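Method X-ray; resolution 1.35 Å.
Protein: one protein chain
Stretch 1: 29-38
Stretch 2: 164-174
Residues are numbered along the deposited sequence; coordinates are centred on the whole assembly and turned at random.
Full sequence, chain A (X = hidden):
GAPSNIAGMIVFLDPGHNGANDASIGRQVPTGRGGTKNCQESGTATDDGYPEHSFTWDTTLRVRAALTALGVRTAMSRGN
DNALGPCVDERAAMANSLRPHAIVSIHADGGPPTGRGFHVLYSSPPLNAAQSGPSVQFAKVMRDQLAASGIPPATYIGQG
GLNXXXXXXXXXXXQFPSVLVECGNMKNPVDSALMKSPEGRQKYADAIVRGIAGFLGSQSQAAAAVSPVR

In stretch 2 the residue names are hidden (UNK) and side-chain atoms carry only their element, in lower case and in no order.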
# COMPACT_ATOMS: atom_id res chain seq x y z
N VAL A 29 -9.84 16.58 -5.49
CA VAL A 29 -8.39 16.81 -5.42
C VAL A 29 -7.76 16.30 -6.72
O VAL A 29 -8.32 15.40 -7.36
CB VAL A 29 -7.77 16.15 -4.18
CG1 VAL A 29 -8.48 16.61 -2.90
CG2 VAL A 29 -7.79 14.64 -4.30
N PRO A 30 -6.62 16.84 -7.14
CA PRO A 30 -6.04 16.42 -8.42
C PRO A 30 -5.56 14.98 -8.40
O PRO A 30 -5.11 14.46 -7.38
CB PRO A 30 -4.86 17.38 -8.60
CG PRO A 30 -4.52 17.84 -7.24
CD PRO A 30 -5.82 17.89 -6.49
N THR A 31 -5.67 14.34 -9.56
CA THR A 31 -5.24 12.96 -9.74
C THR A 31 -3.82 12.83 -10.26
O THR A 31 -3.24 11.74 -10.18
CB THR A 31 -6.13 12.27 -10.78
OG1 THR A 31 -5.96 12.91 -12.06
CG2 THR A 31 -7.58 12.34 -10.36
N GLY A 32 -3.25 13.91 -10.82
CA GLY A 32 -1.95 13.85 -11.45
C GLY A 32 -1.99 13.63 -12.94
O GLY A 32 -0.94 13.71 -13.59
N ARG A 33 -3.16 13.35 -13.51
CA ARG A 33 -3.30 13.18 -14.95
C ARG A 33 -4.36 14.12 -15.53
O ARG A 33 -4.96 13.83 -16.57
CB ARG A 33 -3.56 11.73 -15.33
CG ARG A 33 -2.45 10.80 -14.88
CD ARG A 33 -2.68 9.38 -15.35
NE ARG A 33 -1.81 8.44 -14.66
CZ ARG A 33 -0.66 7.98 -15.14
NH1 ARG A 33 -0.22 8.35 -16.34
NH2 ARG A 33 0.05 7.12 -14.41
N GLY A 34 -4.61 15.24 -14.86
CA GLY A 34 -5.48 16.27 -15.39
C GLY A 34 -6.90 16.23 -14.89
O GLY A 34 -7.69 17.12 -15.24
N GLY A 35 -7.27 15.23 -14.09
CA GLY A 35 -8.60 15.12 -13.54
C GLY A 35 -8.61 15.34 -12.04
O GLY A 35 -7.64 15.78 -11.44
N THR A 36 -9.76 15.03 -11.45
CA THR A 36 -9.90 15.07 -10.00
C THR A 36 -10.65 13.83 -9.54
O THR A 36 -11.26 13.11 -10.33
CB THR A 36 -10.64 16.33 -9.51
OG1 THR A 36 -12.01 16.29 -9.94
CG2 THR A 36 -9.99 17.59 -10.05
N LYS A 37 -10.57 13.59 -8.23
CA LYS A 37 -11.35 12.54 -7.60
C LYS A 37 -11.58 12.93 -6.14
O LYS A 37 -11.06 13.95 -5.66
CB LYS A 37 -10.70 11.16 -7.75
CG LYS A 37 -9.35 11.01 -7.07
CD LYS A 37 -8.65 9.73 -7.53
CE LYS A 37 -9.51 8.49 -7.30
NZ LYS A 37 -8.77 7.24 -7.62
N ASN A 38 -12.37 12.12 -5.45
CA ASN A 38 -12.70 12.42 -4.06
C ASN A 38 -11.45 12.43 -3.19
O ASN A 38 -10.54 11.61 -3.37
CB ASN A 38 -13.70 11.40 -3.52
CG ASN A 38 -15.10 11.62 -4.04
OD1 ASN A 38 -15.32 12.37 -4.99
ND2 ASN A 38 -16.07 10.96 -3.41
N UNK A 164 -0.46 -2.72 -13.37
CA UNK A 164 -0.20 -1.33 -13.81
C UNK A 164 -1.50 -0.55 -13.84
O UNK A 164 -2.52 -1.02 -14.35
c UNK A 164 -0.14 -3.70 -14.42
c UNK A 164 -0.06 -2.87 -15.67
c UNK A 164 0.40 -1.50 -15.21
N UNK A 165 -1.47 0.67 -13.28
CA UNK A 165 -2.67 1.46 -13.11
C UNK A 165 -2.38 2.94 -13.32
O UNK A 165 -1.31 3.43 -12.96
c UNK A 165 -3.74 -0.13 -11.41
n UNK A 165 -6.55 -1.38 -9.87
n UNK A 165 -7.74 0.57 -9.68
c UNK A 165 -6.81 -0.15 -10.29
n UNK A 165 -6.14 0.36 -11.32
c UNK A 165 -5.10 -0.36 -12.05
c UNK A 165 -3.24 1.28 -11.70
N UNK A 166 -3.36 3.64 -13.90
CA UNK A 166 -3.24 5.08 -14.14
C UNK A 166 -4.18 5.91 -13.27
O UNK A 166 -4.11 7.14 -13.31
o UNK A 166 -4.83 5.16 -16.00
c UNK A 166 -3.49 5.41 -15.62
N UNK A 167 -5.05 5.27 -12.48
CA UNK A 167 -6.13 5.97 -11.81
C UNK A 167 -5.90 6.20 -10.32
O UNK A 167 -6.81 6.70 -9.64
o UNK A 167 -6.42 3.09 -11.69
o UNK A 167 -8.39 3.38 -10.80
c UNK A 167 -7.46 5.22 -12.00
c UNK A 167 -7.42 3.80 -11.46
N UNK A 168 -4.72 5.88 -9.78
CA UNK A 168 -4.44 6.02 -8.35
C UNK A 168 -3.65 7.31 -8.15
O UNK A 168 -2.48 7.40 -8.55
c UNK A 168 -5.78 3.39 -7.62
c UNK A 168 -4.35 3.48 -8.11
c UNK A 168 -3.66 4.81 -7.79
c UNK A 168 -3.42 4.99 -6.28
N UNK A 169 -4.27 8.30 -7.49
CA UNK A 169 -3.62 9.59 -7.31
C UNK A 169 -2.29 9.47 -6.56
O UNK A 169 -1.31 10.12 -6.91
c UNK A 169 -4.57 10.56 -6.59
N UNK A 170 -2.25 8.64 -5.51
CA UNK A 170 -1.02 8.52 -4.74
C UNK A 170 0.14 7.98 -5.55
O UNK A 170 1.29 8.38 -5.34
N UNK A 171 -0.14 7.06 -6.49
CA UNK A 171 0.89 6.56 -7.39
C UNK A 171 1.23 7.57 -8.48
O UNK A 171 2.41 7.82 -8.76
c UNK A 171 1.70 3.68 -6.47
c UNK A 171 -0.28 2.86 -7.73
c UNK A 171 0.42 5.24 -8.02
c UNK A 171 0.34 4.06 -7.04
N UNK A 172 0.22 8.20 -9.07
CA UNK A 172 0.48 9.16 -10.14
C UNK A 172 1.35 10.31 -9.65
O UNK A 172 2.18 10.84 -10.40
c UNK A 172 -1.72 8.72 -11.33
c UNK A 172 -0.83 9.75 -10.66
o UNK A 172 -1.26 7.67 -11.77
n UNK A 172 -3.00 9.05 -11.44
N UNK A 173 1.14 10.74 -8.41
CA UNK A 173 1.78 11.96 -7.93
C UNK A 173 3.13 11.70 -7.27
O UNK A 173 3.85 12.67 -6.99
c UNK A 173 -1.47 13.64 -6.52
c UNK A 173 -0.44 13.28 -7.58
c UNK A 173 0.85 12.70 -6.97
c UNK A 173 -0.10 14.49 -8.45
N UNK A 174 3.49 10.44 -7.03
CA UNK A 174 4.77 10.15 -6.38
C UNK A 174 5.94 10.48 -7.29
O UNK A 174 5.92 10.19 -8.49
c UNK A 174 4.84 8.67 -5.99
O HOH W 1 -6.78 7.60 -5.60

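Position 164 carries three side-chain carbons that close a ring onto the backbone N, which makes it Pro164; it lies out of reach of stretch 1. Position 165 has three carbons, a nitrogen, and then a carbon bearing two more nitrogens, the guanidinium of Arg165. Its carbonyl O lies 4.2 Å from Arg33 NH2, while its own side chain turns elsewhere. At position 166 one carbon is followed by one oxygen and does not branch, as in Ser166. Its CB sits over one face of the Arg33 guanidinium, 3.6 Å from Arg33 NE, and its backbone O accepts a weak hydrogen bond from Arg33 NE (3.0 Å).

Position 167 shows two carbons, the second carrying two oxygens. Two oxygens on one carbon make a carboxylate, and one of them lies 2.8 Å from NE of Arg165, in a salt bridge: this is Asp167. Its CB points away from stretch 1, and the contact is made by the main chain: Lys37 NZ donates to Asp167 O at 2.9 Å. Position 168 has four carbons forked at the first, one arm two carbons long, so it is Ile168, the N-cap residue of the helix, with its CB also directed away. The single carbon at position 169 belongs to Ala169. This CB points toward stretch 1, 4.0 Å from Pro30 O and 4.3 Å from Lys37 CD. Position 170 has no side-chain atoms and is Gly170.

Position 171 has four carbons forked at the second and does not touch stretch 1; it is Leu171, a buried residue. Position 172 has two carbons, the second bearing one oxygen and one nitrogen. Two oxygens there would make an acid of the same outline; the nitrogen, 3.0 Å from Thr31 O, makes it an amide, Asn172. Position 173 again has four carbons forked at the second; Leu173 brings CD2 to 3.6 Å from Gly32 CA and CD1 to 3.8 Å from Pro30 O. The last position, 174, has one carbon, Ala174, out of reach.

The amide of Asn172 is the hub of the contact. ND2 donates to Thr31 O (158°) and, within its own stretch, to Ser166 O (2.9 Å), while OD1 lies at the edge of the Arg33 guanidinium and accepts from Arg33 NH2 (3.0 Å) and more weakly from Arg33 NE. Gly32 closes the fit: a CB there would stand 3.0 Å from Asn172 CB, and its backbone angles call for glycine in any case. Lys37 NZ adds its tie to Asp167 O and donates to a water (2.9 Å) that also accepts from Ala169 N (3.2 Å).

Stretch 2 164-174: PRSDIAGLNLA
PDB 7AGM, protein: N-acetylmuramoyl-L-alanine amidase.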